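Local coordinates for autoinducer synthesis protein lasI (Pseudomonas aeruginosa, PDB 1RO5) that makes the quorum-sensing autoinducer N-(3-oxododecanoyl)homoserine lactone from acyl-[ACP] and S-adenosyl-L-methionine, at residues H23-A27 and E43-D47; E32-W36 and I168-A173; M125-R130 and A187-G191; D158-F162 and A175-N181. The contacts are given in a common frame with arbitrary orientation. Residues are numbered along the deposited sequence.

Interaction 1 (H23-A27 and E43-D47); sequences HKLRA and EMEID
The core is a salt bridge from a helix to a short strand. Arg-26 NE donates to Glu-45 OE2 at 2.7 Å. Arg-26 NH2 adds weak bonds to Glu-45 OE2 at 3.1 Å and Glu-45 OE1 at 3.3 Å. Arg-26 has chi1 m, chi2 t and chi3 p; Glu-45 has chi1 t and chi2 m. His-23 ND1 donates to Glu-45 O at 2.8 Å. Glu-45 N donates to His-23 O at 2.9 Å, so His-23 grips the strand at both backbone ends of Glu-45. His-23 O also accepts the helical bond from Ala-27 N, at 2.9 Å. At the exposed margin, Lys-24 NZ pairs with Glu-43 OE2 at 3.1 Å. Residues 23-27 are helical. Residues 44-45 are extended, and Glu-43 has positive phi (73°). In register, the CA atoms of Lys-24 and Met-44, and of Ala-27 and Glu-45, are each 4.6 Å apart. Packing fills the rest: Ile-46 CG2 makes an off-centre CH-pi contact with the His-23 ring, 4.1 Å from its centroid, and Ala-27 CB sits 3.2 Å from Glu-43 O. The charges extend further: Arg-26 also pairs with Asp-50, Glu-45 with Arg-104, and Asp-47 with Arg-70. Such a charged cluster between the N-terminal region and the sheet is consistent with the S-adenosylmethionine site proposed for autoinducer synthases.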
loop_
_atom_site.group_PDB
_atom_site.type_symbol
_atom_site.label_atom_id
_atom_site.label_comp_id
_atom_site.label_asym_id
_atom_site.label_seq_id
_atom_site.Cartn_x
_atom_site.Cartn_y
_atom_site.Cartn_z
ATOM N N HIS A 23 5.501 9.068 -8.480
ATOM C CA HIS A 23 6.374 9.656 -7.469
ATOM C C HIS A 23 5.923 11.143 -7.267
ATOM O O HIS A 23 6.152 11.654 -6.218
ATOM C CB HIS A 23 7.863 9.627 -7.997
ATOM C CG HIS A 23 8.503 8.257 -7.934
ATOM N ND1 HIS A 23 8.728 7.645 -6.756
ATOM C CD2 HIS A 23 8.956 7.408 -8.889
ATOM C CE1 HIS A 23 9.321 6.468 -6.957
ATOM N NE2 HIS A 23 9.447 6.282 -8.249
ATOM N N LYS A 24 5.369 11.806 -8.305
ATOM C CA LYS A 24 4.866 13.171 -8.142
ATOM C C LYS A 24 3.644 13.092 -7.224
ATOM O O LYS A 24 3.547 13.882 -6.337
ATOM C CB LYS A 24 4.425 13.868 -9.453
ATOM C CG LYS A 24 5.444 14.153 -10.499
ATOM C CD LYS A 24 5.851 15.608 -10.630
ATOM C CE LYS A 24 6.793 15.862 -11.886
ATOM N NZ LYS A 24 6.760 17.393 -12.172
ATOM N N LEU A 25 2.738 12.149 -7.464
ATOM C CA LEU A 25 1.583 11.886 -6.593
ATOM C C LEU A 25 2.032 11.604 -5.196
ATOM O O LEU A 25 1.453 12.129 -4.290
ATOM C CB LEU A 25 0.689 10.740 -7.096
ATOM C CG LEU A 25 -0.518 10.419 -6.252
ATOM C CD1 LEU A 25 -1.325 11.687 -5.893
ATOM C CD2 LEU A 25 -1.485 9.580 -7.030
ATOM N N ARG A 26 3.074 10.796 -5.004
ATOM C CA ARG A 26 3.574 10.561 -3.648
ATOM C C ARG A 26 4.138 11.850 -3.030
ATOM O O ARG A 26 4.039 12.020 -1.800
ATOM C CB ARG A 26 4.659 9.515 -3.689
ATOM C CG ARG A 26 4.065 8.130 -3.857
ATOM C CD ARG A 26 5.089 7.009 -4.106
ATOM N NE ARG A 26 6.307 7.017 -3.279
ATOM C CZ ARG A 26 7.367 6.184 -3.423
ATOM N NH1 ARG A 26 7.362 5.203 -4.332
ATOM N NH2 ARG A 26 8.475 6.371 -2.653
ATOM N N ALA A 27 4.801 12.693 -3.860
ATOM C CA ALA A 27 5.245 13.994 -3.334
ATOM C C ALA A 27 4.048 14.903 -2.928
ATOM O O ALA A 27 4.110 15.568 -1.883
ATOM C CB ALA A 27 6.157 14.743 -4.314
ATOM N N GLU A 43 10.589 17.277 -7.044
ATOM C CA GLU A 43 9.145 17.133 -6.971
ATOM C C GLU A 43 8.662 15.667 -6.960
ATOM O O GLU A 43 7.506 15.376 -7.116
ATOM C CB GLU A 43 8.454 17.889 -8.125
ATOM C CG GLU A 43 8.396 19.427 -7.908
ATOM C CD GLU A 43 7.804 20.195 -9.105
ATOM O OE1 GLU A 43 7.541 21.357 -8.874
ATOM O OE2 GLU A 43 7.583 19.690 -10.236
ATOM N N MET A 44 9.556 14.733 -6.736
ATOM C CA MET A 44 9.196 13.353 -6.713
ATOM C C MET A 44 9.543 12.820 -5.388
ATOM O O MET A 44 10.687 12.999 -4.919
ATOM C CB MET A 44 9.940 12.611 -7.794
ATOM C CG MET A 44 9.399 12.971 -9.216
ATOM S SD MET A 44 10.411 11.948 -10.489
ATOM C CE MET A 44 11.992 12.934 -10.400
ATOM N N GLU A 45 8.633 12.065 -4.770
ATOM C CA GLU A 45 9.014 11.431 -3.480
ATOM C C GLU A 45 9.537 10.047 -3.824
ATOM O O GLU A 45 8.803 9.208 -4.450
ATOM C CB GLU A 45 7.774 11.357 -2.620
ATOM C CG GLU A 45 7.987 10.944 -1.162
ATOM C CD GLU A 45 7.996 9.436 -1.021
ATOM O OE1 GLU A 45 9.010 8.925 -0.707
ATOM O OE2 GLU A 45 6.995 8.708 -1.282
ATOM N N ILE A 46 10.810 9.799 -3.553
ATOM C CA ILE A 46 11.504 8.595 -4.054
ATOM C C ILE A 46 12.488 8.292 -2.990
ATOM O O ILE A 46 13.193 9.244 -2.631
ATOM C CB ILE A 46 12.444 8.856 -5.272
ATOM C CG1 ILE A 46 11.885 9.797 -6.227
ATOM C CG2 ILE A 46 12.720 7.570 -6.060
ATOM C CD1 ILE A 46 12.660 9.644 -7.549
ATOM N N ASP A 47 12.687 7.033 -2.606
ATOM C CA ASP A 47 13.712 6.746 -1.585
ATOM C C ASP A 47 14.493 5.437 -1.947
ATOM O O ASP A 47 14.313 4.816 -3.046
ATOM C CB ASP A 47 13.024 6.661 -0.219
ATOM C CG ASP A 47 11.890 5.603 -0.160
ATOM O OD1 ASP A 47 11.868 4.627 -0.992
ATOM O OD2 ASP A 47 11.081 5.557 0.813
#

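Interaction 2 (E32-W36 and I168-A173); sequences ERKGW and IGIERA. With SO4 (sulfate ion), chain B.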
loop_
_atom_site.group_PDB
_atom_site.type_symbol
_atom_site.label_atom_id
_atom_site.label_comp_id
_atom_site.label_asym_id
_atom_site.label_seq_id
_atom_site.Cartn_x
_atom_site.Cartn_y
_atom_site.Cartn_z
ATOM N N GLU A 32 6.899 17.329 2.858
ATOM C CA GLU A 32 7.211 17.823 4.226
ATOM C C GLU A 32 6.502 17.108 5.414
ATOM O O GLU A 32 6.643 17.625 6.566
ATOM C CB GLU A 32 7.047 19.396 4.453
ATOM C CG GLU A 32 7.528 20.424 3.399
ATOM C CD GLU A 32 6.372 21.379 3.069
ATOM O OE1 GLU A 32 5.461 21.567 3.959
ATOM O OE2 GLU A 32 6.340 21.893 1.927
ATOM N N ARG A 33 5.723 16.025 5.183
ATOM C CA ARG A 33 5.384 15.125 6.299
ATOM C C ARG A 33 6.743 14.803 6.901
ATOM O O ARG A 33 7.683 14.377 6.150
ATOM C CB ARG A 33 4.695 13.789 5.880
ATOM C CG ARG A 33 3.333 13.936 5.187
ATOM C CD ARG A 33 2.057 13.205 5.912
ATOM N NE ARG A 33 2.016 11.720 6.058
ATOM C CZ ARG A 33 0.932 10.985 5.765
ATOM N NH1 ARG A 33 -0.150 11.582 5.262
ATOM N NH2 ARG A 33 0.929 9.663 5.941
ATOM N N LYS A 34 6.889 15.112 8.189
ATOM C CA LYS A 34 8.015 14.676 8.984
ATOM C C LYS A 34 7.697 13.360 9.647
ATOM O O LYS A 34 6.528 12.991 9.850
ATOM C CB LYS A 34 8.451 15.738 10.038
ATOM C CG LYS A 34 8.720 17.180 9.474
ATOM C CD LYS A 34 10.223 17.442 9.243
ATOM C CE LYS A 34 10.879 18.065 10.583
ATOM N NZ LYS A 34 12.418 18.048 10.599
ATOM N N GLY A 35 8.765 12.616 9.883
ATOM C CA GLY A 35 8.721 11.365 10.604
ATOM C C GLY A 35 8.507 10.147 9.678
ATOM O O GLY A 35 8.770 8.976 10.111
ATOM N N TRP A 36 8.098 10.403 8.401
ATOM C CA TRP A 36 7.834 9.270 7.520
ATOM C C TRP A 36 9.011 8.959 6.596
ATOM O O TRP A 36 8.848 8.182 5.552
ATOM C CB TRP A 36 6.525 9.491 6.796
ATOM C CG TRP A 36 5.365 9.341 7.724
ATOM C CD1 TRP A 36 4.893 10.305 8.664
ATOM C CD2 TRP A 36 4.494 8.219 7.851
ATOM N NE1 TRP A 36 3.806 9.800 9.341
ATOM C CE2 TRP A 36 3.513 8.547 8.848
ATOM C CE3 TRP A 36 4.420 6.980 7.236
ATOM C CZ2 TRP A 36 2.530 7.652 9.246
ATOM C CZ3 TRP A 36 3.408 6.105 7.635
ATOM C CH2 TRP A 36 2.482 6.449 8.611
ATOM N N ILE A 168 3.715 9.461 14.856
ATOM C CA ILE A 168 4.771 9.663 13.875
ATOM C C ILE A 168 4.466 10.922 13.116
ATOM O O ILE A 168 3.448 10.994 12.407
ATOM C CB ILE A 168 4.903 8.454 12.906
ATOM C CG1 ILE A 168 5.017 7.119 13.658
ATOM C CG2 ILE A 168 6.173 8.587 12.109
ATOM C CD1 ILE A 168 6.167 7.015 14.403
ATOM N N GLY A 169 5.353 11.917 13.248
ATOM C CA GLY A 169 5.097 13.258 12.696
ATOM C C GLY A 169 3.824 13.833 13.333
ATOM O O GLY A 169 3.701 13.912 14.582
ATOM N N ILE A 170 2.800 14.130 12.523
ATOM C CA ILE A 170 1.541 14.671 13.086
ATOM C C ILE A 170 0.498 13.559 13.109
ATOM O O ILE A 170 -0.700 13.830 13.358
ATOM C CB ILE A 170 1.064 15.850 12.204
ATOM C CG1 ILE A 170 0.701 15.350 10.773
ATOM C CG2 ILE A 170 2.139 17.026 12.151
ATOM C CD1 ILE A 170 -0.066 16.339 10.054
ATOM N N GLU A 171 0.916 12.320 12.768
ATOM C CA GLU A 171 -0.066 11.198 12.700
ATOM C C GLU A 171 0.058 10.276 13.949
ATOM O O GLU A 171 1.111 10.246 14.619
ATOM C CB GLU A 171 0.102 10.348 11.426
ATOM C CG GLU A 171 0.163 11.094 10.082
ATOM C CD GLU A 171 -1.105 11.822 9.709
ATOM O OE1 GLU A 171 -1.058 12.623 8.776
ATOM O OE2 GLU A 171 -2.181 11.622 10.340
ATOM N N ARG A 172 -1.016 9.523 14.209
ATOM C CA ARG A 172 -0.986 8.328 15.021
ATOM C C ARG A 172 -0.804 7.145 14.122
ATOM O O ARG A 172 -1.694 6.740 13.394
ATOM C CB ARG A 172 -2.261 8.209 15.856
ATOM C CG ARG A 172 -2.295 9.325 16.979
ATOM C CD ARG A 172 -3.529 9.258 17.907
ATOM N NE ARG A 172 -4.741 9.276 17.063
ATOM C CZ ARG A 172 -5.817 8.552 17.292
ATOM N NH1 ARG A 172 -5.841 7.704 18.358
ATOM N NH2 ARG A 172 -6.844 8.650 16.421
ATOM N N ALA A 173 0.357 6.573 14.151
ATOM C CA ALA A 173 0.683 5.527 13.151
ATOM C C ALA A 173 0.646 4.203 13.847
ATOM O O ALA A 173 0.883 4.169 15.031
ATOM C CB ALA A 173 2.058 5.763 12.608
HETATM S S SO4 B . 11.770 12.490 8.465
HETATM O O1 SO4 B . 13.198 12.436 8.186
HETATM O O2 SO4 B . 11.434 11.178 9.061
HETATM O O3 SO4 B . 10.879 12.747 7.255
HETATM O O4 SO4 B . 11.583 13.733 9.302
HETATM O O HOH W 1 3.592 13.658 9.647
#
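A beta hairpin with a two-residue loop, a type II' turn from Ile-168 to Glu-171, meets the loop that follows helix 16-30. The hairpin joins strands 166-168 and 171-179. Two backbone bonds close it: Ile-168 N to Glu-171 O at 2.7 Å and Glu-171 N to Ile-168 O at 2.9 Å. Gly-169 has phi 60° and psi -119°. A CB there would clash with Lys-34 O, which already lies 3.2 Å from Gly-169 CA in a CA-H...O contact. Gly-35 faces it, with a CA-CA distance of 4.6 Å, and a CB on Gly-35 would clash with Gly-169 N. Trp-36 lies across the hairpin. Ile-168 CG2 sits over its five-membered ring in a CH-pi contact, 4.1 Å from the centroid. Trp-36 CZ2 touches Ala-173 CB at 3.9 Å. Trp-36 NE1 gives a weak hydrogen bond to Ile-168 O at 3.3 Å. Outside the two segments, the indole also meets Phe-84 edge-to-face. A water bridges the backbones, giving to Lys-34 O and accepting from Ile-170 N, both at 3.0 Å. A sulfate, probably from the crystallisation liquor, takes a bond from Gly-35 N to O4 at 3.1 Å. The salt bridge of Arg-33 NH1 with Glu-171 OE1 is long, 3.8 Å, and the oxygen lies out of the guanidinium plane, so only charges act. The contact thus combines glycine backbones, an indole and a water bridge, with little directional charge pairing.

Interaction 3 (M125-R130 and A187-G191); sequences MRALAR and ALYGG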
loop_
_atom_site.group_PDB
_atom_site.type_symbol
_atom_site.label_atom_id
_atom_site.label_comp_id
_atom_site.label_asym_id
_atom_site.label_seq_id
_atom_site.Cartn_x
_atom_site.Cartn_y
_atom_site.Cartn_z
ATOM N N MET A 125 -7.652 -2.481 -2.825
ATOM C CA MET A 125 -7.340 -3.655 -2.051
ATOM C C MET A 125 -7.824 -4.974 -2.731
ATOM O O MET A 125 -7.188 -6.057 -2.571
ATOM C CB MET A 125 -7.737 -3.504 -0.614
ATOM C CG MET A 125 -7.305 -4.743 0.228
ATOM S SD MET A 125 -5.553 -4.939 0.719
ATOM C CE MET A 125 -5.374 -3.432 1.522
ATOM N N ARG A 126 -8.878 -4.823 -3.552
ATOM C CA ARG A 126 -9.453 -5.956 -4.274
ATOM C C ARG A 126 -8.446 -6.386 -5.228
ATOM O O ARG A 126 -8.241 -7.580 -5.336
ATOM C CB ARG A 126 -10.748 -5.683 -5.082
ATOM C CG ARG A 126 -11.855 -5.045 -4.285
ATOM C CD ARG A 126 -13.231 -4.884 -5.006
ATOM N NE ARG A 126 -14.192 -4.742 -3.915
ATOM C CZ ARG A 126 -15.532 -4.724 -4.025
ATOM N NH1 ARG A 126 -16.132 -4.771 -5.224
ATOM N NH2 ARG A 126 -16.277 -4.640 -2.925
ATOM N N ALA A 127 -7.891 -5.442 -5.989
ATOM C CA ALA A 127 -6.884 -5.794 -7.024
ATOM C C ALA A 127 -5.590 -6.297 -6.363
ATOM O O ALA A 127 -5.022 -7.334 -6.770
ATOM C CB ALA A 127 -6.563 -4.548 -7.888
ATOM N N LEU A 128 -5.200 -5.613 -5.268
ATOM C CA LEU A 128 -3.984 -5.985 -4.591
ATOM C C LEU A 128 -4.037 -7.349 -3.915
ATOM O O LEU A 128 -3.111 -8.154 -4.038
ATOM C CB LEU A 128 -3.601 -4.910 -3.616
ATOM C CG LEU A 128 -2.221 -4.891 -3.010
ATOM C CD1 LEU A 128 -1.158 -5.112 -4.070
ATOM C CD2 LEU A 128 -2.171 -3.481 -2.579
ATOM N N ALA A 129 -5.142 -7.626 -3.219
ATOM C CA ALA A 129 -5.247 -8.885 -2.490
ATOM C C ALA A 129 -5.262 -10.115 -3.452
ATOM O O ALA A 129 -4.834 -11.198 -3.138
ATOM C CB ALA A 129 -6.448 -8.856 -1.637
ATOM N N ARG A 130 -5.764 -9.894 -4.638
ATOM C CA ARG A 130 -5.879 -10.890 -5.654
ATOM C C ARG A 130 -4.548 -11.210 -6.341
ATOM O O ARG A 130 -4.192 -12.400 -6.565
ATOM C CB ARG A 130 -6.867 -10.311 -6.711
ATOM C CG ARG A 130 -6.854 -11.175 -7.963
ATOM C CD ARG A 130 -7.829 -10.824 -9.042
ATOM N NE ARG A 130 -7.130 -11.198 -10.282
ATOM C CZ ARG A 130 -6.988 -10.396 -11.351
ATOM N NH1 ARG A 130 -7.515 -9.162 -11.336
ATOM N NH2 ARG A 130 -6.322 -10.833 -12.442
ATOM N N ALA A 187 -15.105 -10.339 2.732
ATOM C CA ALA A 187 -15.224 -8.873 2.839
ATOM C C ALA A 187 -14.960 -8.211 1.571
ATOM O O ALA A 187 -15.696 -7.354 1.189
ATOM C CB ALA A 187 -14.231 -8.327 3.948
ATOM N N LEU A 188 -13.877 -8.565 0.896
ATOM C CA LEU A 188 -13.573 -7.957 -0.407
ATOM C C LEU A 188 -14.390 -8.326 -1.628
ATOM O O LEU A 188 -14.598 -7.488 -2.529
ATOM C CB LEU A 188 -12.073 -8.208 -0.794
ATOM C CG LEU A 188 -11.006 -7.548 0.098
ATOM C CD1 LEU A 188 -9.717 -7.931 -0.336
ATOM C CD2 LEU A 188 -11.195 -5.983 0.207
ATOM N N TYR A 189 -14.761 -9.610 -1.740
ATOM C CA TYR A 189 -15.341 -10.118 -2.992
ATOM C C TYR A 189 -16.760 -10.662 -2.885
ATOM O O TYR A 189 -17.390 -10.906 -3.901
ATOM C CB TYR A 189 -14.475 -11.204 -3.554
ATOM C CG TYR A 189 -13.061 -10.824 -3.634
ATOM C CD1 TYR A 189 -12.125 -11.376 -2.772
ATOM C CD2 TYR A 189 -12.631 -9.925 -4.592
ATOM C CE1 TYR A 189 -10.797 -11.024 -2.853
ATOM C CE2 TYR A 189 -11.313 -9.569 -4.682
ATOM C CZ TYR A 189 -10.379 -10.110 -3.837
ATOM O OH TYR A 189 -9.041 -9.688 -3.998
ATOM N N GLY A 190 -17.238 -10.875 -1.657
ATOM C CA GLY A 190 -18.561 -11.400 -1.446
ATOM C C GLY A 190 -18.381 -12.891 -1.227
ATOM O O GLY A 190 -19.282 -13.524 -0.679
ATOM N N GLY A 191 -17.236 -13.470 -1.624
ATOM C CA GLY A 191 -16.927 -14.828 -1.177
ATOM C C GLY A 191 -15.448 -15.178 -1.242
ATOM O O GLY A 191 -14.613 -14.256 -1.278
#
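Leu-188, Arg-126 and Tyr-189 carry this helix-to-helix contact in the alpha-beta-alpha sandwich. It joins helix 118-133 to the last turn of helix 182-189. The closest CA atoms are those of Arg-126 and Leu-188, 6.0 Å apart. Leu-188 loses the largest area, 90 Å². Its CD1 lies 3.6 Å from Ala-129 CB and 4.0 Å from Met-125 CG, in the dip between these two residues one turn apart. Leu-157 adds to the apolar surroundings of Leu-188. Arg-126 runs along the junction. Its NE is 3.1 Å from Leu-188 O, but the oxygen lies over the guanidinium face and the angle is poor, so no hydrogen bond forms. At the base of the same side chain, Arg-126 CB packs at 3.9 Å against Tyr-189 CE2. Just beyond, Gly-190 leaves the helix with positive phi, 97°. The tyrosine reaches back to the other helix, where its OH, near Ala-129 CB at 3.6 Å, donates a short hydrogen bond to Arg-126 O at 2.6 Å.

Interaction 4 (D158-F162 and A175-N181); sequences DVSRF and ALRIELN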
loop_
_atom_site.group_PDB
_atom_site.type_symbol
_atom_site.label_atom_id
_atom_site.label_comp_id
_atom_site.label_asym_id
_atom_site.label_seq_id
_atom_site.Cartn_x
_atom_site.Cartn_y
_atom_site.Cartn_z
ATOM N N ASP A 158 -9.552 -8.861 7.930
ATOM C CA ASP A 158 -9.085 -9.406 9.141
ATOM C C ASP A 158 -7.729 -8.709 9.365
ATOM O O ASP A 158 -6.769 -8.996 8.657
ATOM C CB ASP A 158 -9.018 -10.916 8.953
ATOM C CG ASP A 158 -8.371 -11.608 10.100
ATOM O OD1 ASP A 158 -7.998 -10.919 11.024
ATOM O OD2 ASP A 158 -8.136 -12.831 10.181
ATOM N N VAL A 159 -7.643 -7.838 10.368
ATOM C CA VAL A 159 -6.577 -6.870 10.522
ATOM C C VAL A 159 -6.237 -6.805 11.954
ATOM O O VAL A 159 -7.135 -6.690 12.832
ATOM C CB VAL A 159 -7.102 -5.504 10.140
ATOM C CG1 VAL A 159 -5.976 -4.518 10.074
ATOM C CG2 VAL A 159 -7.514 -5.598 8.762
ATOM N N SER A 160 -4.951 -6.907 12.253
ATOM C CA SER A 160 -4.583 -6.909 13.646
ATOM C C SER A 160 -3.335 -6.044 13.657
ATOM O O SER A 160 -2.812 -5.778 12.601
ATOM C CB SER A 160 -4.362 -8.327 14.134
ATOM O OG SER A 160 -3.009 -8.763 13.960
ATOM N N ARG A 161 -2.943 -5.546 14.803
ATOM C CA ARG A 161 -1.851 -4.683 14.954
ATOM C C ARG A 161 -0.723 -5.371 15.751
ATOM O O ARG A 161 -0.942 -6.325 16.481
ATOM C CB ARG A 161 -2.358 -3.294 15.556
ATOM C CG ARG A 161 -2.248 -3.053 16.984
ATOM C CD ARG A 161 -3.389 -2.140 17.739
ATOM N NE ARG A 161 -3.933 -0.980 17.050
ATOM C CZ ARG A 161 -4.038 0.259 17.586
ATOM N NH1 ARG A 161 -3.542 0.485 18.790
ATOM N NH2 ARG A 161 -4.578 1.312 16.908
ATOM N N PHE A 162 0.519 -4.982 15.500
ATOM C CA PHE A 162 1.685 -5.495 16.194
ATOM C C PHE A 162 1.770 -4.988 17.658
ATOM O O PHE A 162 2.384 -5.631 18.525
ATOM C CB PHE A 162 2.971 -5.057 15.413
ATOM C CG PHE A 162 3.243 -5.923 14.205
ATOM C CD1 PHE A 162 2.539 -5.688 13.023
ATOM C CD2 PHE A 162 4.111 -7.067 14.275
ATOM C CE1 PHE A 162 2.807 -6.429 11.837
ATOM C CE2 PHE A 162 4.311 -7.894 13.143
ATOM C CZ PHE A 162 3.684 -7.584 11.912
ATOM N N ALA A 175 1.488 -0.305 12.996
ATOM C CA ALA A 175 1.854 -1.424 12.112
ATOM C C ALA A 175 0.735 -2.437 12.124
ATOM O O ALA A 175 0.354 -2.952 13.201
ATOM C CB ALA A 175 3.138 -2.163 12.616
ATOM N N LEU A 176 0.237 -2.776 10.928
ATOM C CA LEU A 176 -0.812 -3.714 10.828
ATOM C C LEU A 176 -0.392 -5.023 10.154
ATOM O O LEU A 176 0.423 -5.019 9.256
ATOM C CB LEU A 176 -1.879 -3.049 9.963
ATOM C CG LEU A 176 -2.493 -1.776 10.514
ATOM C CD1 LEU A 176 -3.495 -1.400 9.478
ATOM C CD2 LEU A 176 -3.208 -1.939 11.871
ATOM N N ARG A 177 -1.001 -6.134 10.542
ATOM C CA ARG A 177 -1.006 -7.344 9.688
ATOM C C ARG A 177 -2.349 -7.664 9.058
ATOM O O ARG A 177 -3.319 -7.625 9.760
ATOM C CB ARG A 177 -0.239 -8.556 10.285
ATOM C CG ARG A 177 -0.651 -9.083 11.495
ATOM C CD ARG A 177 0.469 -9.736 12.390
ATOM N NE ARG A 177 0.015 -9.584 13.820
ATOM C CZ ARG A 177 0.801 -9.576 14.899
ATOM N NH1 ARG A 177 2.127 -9.754 14.724
ATOM N NH2 ARG A 177 0.248 -9.409 16.159
ATOM N N ILE A 178 -2.441 -7.794 7.726
ATOM C CA ILE A 178 -3.717 -7.911 7.078
ATOM C C ILE A 178 -3.648 -9.340 6.564
ATOM O O ILE A 178 -2.916 -9.573 5.589
ATOM C CB ILE A 178 -3.854 -7.074 5.839
ATOM C CG1 ILE A 178 -4.038 -5.590 6.088
ATOM C CG2 ILE A 178 -5.216 -7.308 5.195
ATOM C CD1 ILE A 178 -2.879 -4.840 6.274
ATOM N N GLU A 179 -4.383 -10.298 7.179
ATOM C CA GLU A 179 -4.402 -11.705 6.703
ATOM C C GLU A 179 -5.217 -11.817 5.465
ATOM O O GLU A 179 -6.347 -11.298 5.409
ATOM C CB GLU A 179 -4.925 -12.583 7.797
ATOM C CG GLU A 179 -4.051 -12.428 9.046
ATOM C CD GLU A 179 -2.724 -13.095 8.865
ATOM O OE1 GLU A 179 -2.545 -13.910 7.872
ATOM O OE2 GLU A 179 -1.852 -12.776 9.681
ATOM N N LEU A 180 -4.678 -12.396 4.407
ATOM C CA LEU A 180 -5.555 -12.497 3.203
ATOM C C LEU A 180 -6.414 -13.841 3.206
ATOM O O LEU A 180 -6.520 -14.550 2.186
ATOM C CB LEU A 180 -4.745 -12.353 1.882
ATOM C CG LEU A 180 -3.713 -11.169 1.809
ATOM C CD1 LEU A 180 -2.999 -11.197 0.501
ATOM C CD2 LEU A 180 -4.530 -9.862 1.932
ATOM N N ASN A 181 -6.978 -14.169 4.373
ATOM C CA ASN A 181 -7.730 -15.395 4.541
ATOM C C ASN A 181 -9.165 -15.179 4.020
ATOM O O ASN A 181 -9.528 -14.220 3.268
ATOM C CB ASN A 181 -7.684 -15.810 6.036
ATOM C CG ASN A 181 -8.182 -14.702 6.933
ATOM O OD1 ASN A 181 -8.927 -13.839 6.479
ATOM N ND2 ASN A 181 -7.751 -14.685 8.177
HETATM O O HOH W 2 -4.488 -9.943 11.465
#
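This is an antiparallel strand pairing in the main sheet, where strand 158-161 lies beside the long strand 171-179. The two axes come within 4.6 Å, and their directions differ by 153°. Ser-160 and Arg-177 form a hydrogen-bonded pair: Arg-177 N to Ser-160 O is 2.8 Å and Ser-160 N to Arg-177 O is 3.1 Å. Val-159 with Ile-178 and Arg-161 with Leu-176 are non-hydrogen-bonded pairs. Phe-162 N bonds to Ala-175 O at 3.1 Å, just after the strand ends. Strand 171-179 is also paired on 139-145, so strand 158-161 adds to the sheet beyond 171-179 in an acetyltransferase-like alpha/beta fold. One face carries Val-159, Arg-161, Leu-176 and Ile-178; helix 146-154 packs there on Leu-176, and Glu-149 pairs with Arg-161. Val-159 CG1 meets Leu-176 CD1 at 4.0 Å. On the other face, Arg-177 NE donates to Ser-160 OG at 3.1 Å. Its guanidinium lies over the Phe-162 ring in a cation-pi contact, with CZ 4.3 Å from the centroid. At the far end, Asn-181 ND2 donates to Asp-158 OD2 at 2.8 Å, while the same asparagine sits at the N-cap of helix 182-189, its OD1 making a weak bond to Thr-184 N.

How the interactions relate
Strand 171-179 ties interactions 2 and 4 together: its first residues complete the hairpin with 166-168, and residues 176-179 pair with 158-161. Their centres are 21 Å apart. The chain then runs into helix 182-189, which reaches interaction 3, 15 Å from interaction 4 between centres. There Leu-180 CD1 packs on Ala-129 O at 4.1 Å. Interactions 1 and 2 are 16 Å apart between centres. Arg-104 links them, pairing with Glu-45 and bonding to Trp-36 O. The cluster of interaction 1, near the sulfate-bearing loop of interaction 2, is consistent with the proposed S-adenosylmethionine region. Interactions 3 and 4 lie about 27 Å from interaction 1, between centres, across the middle of the chain.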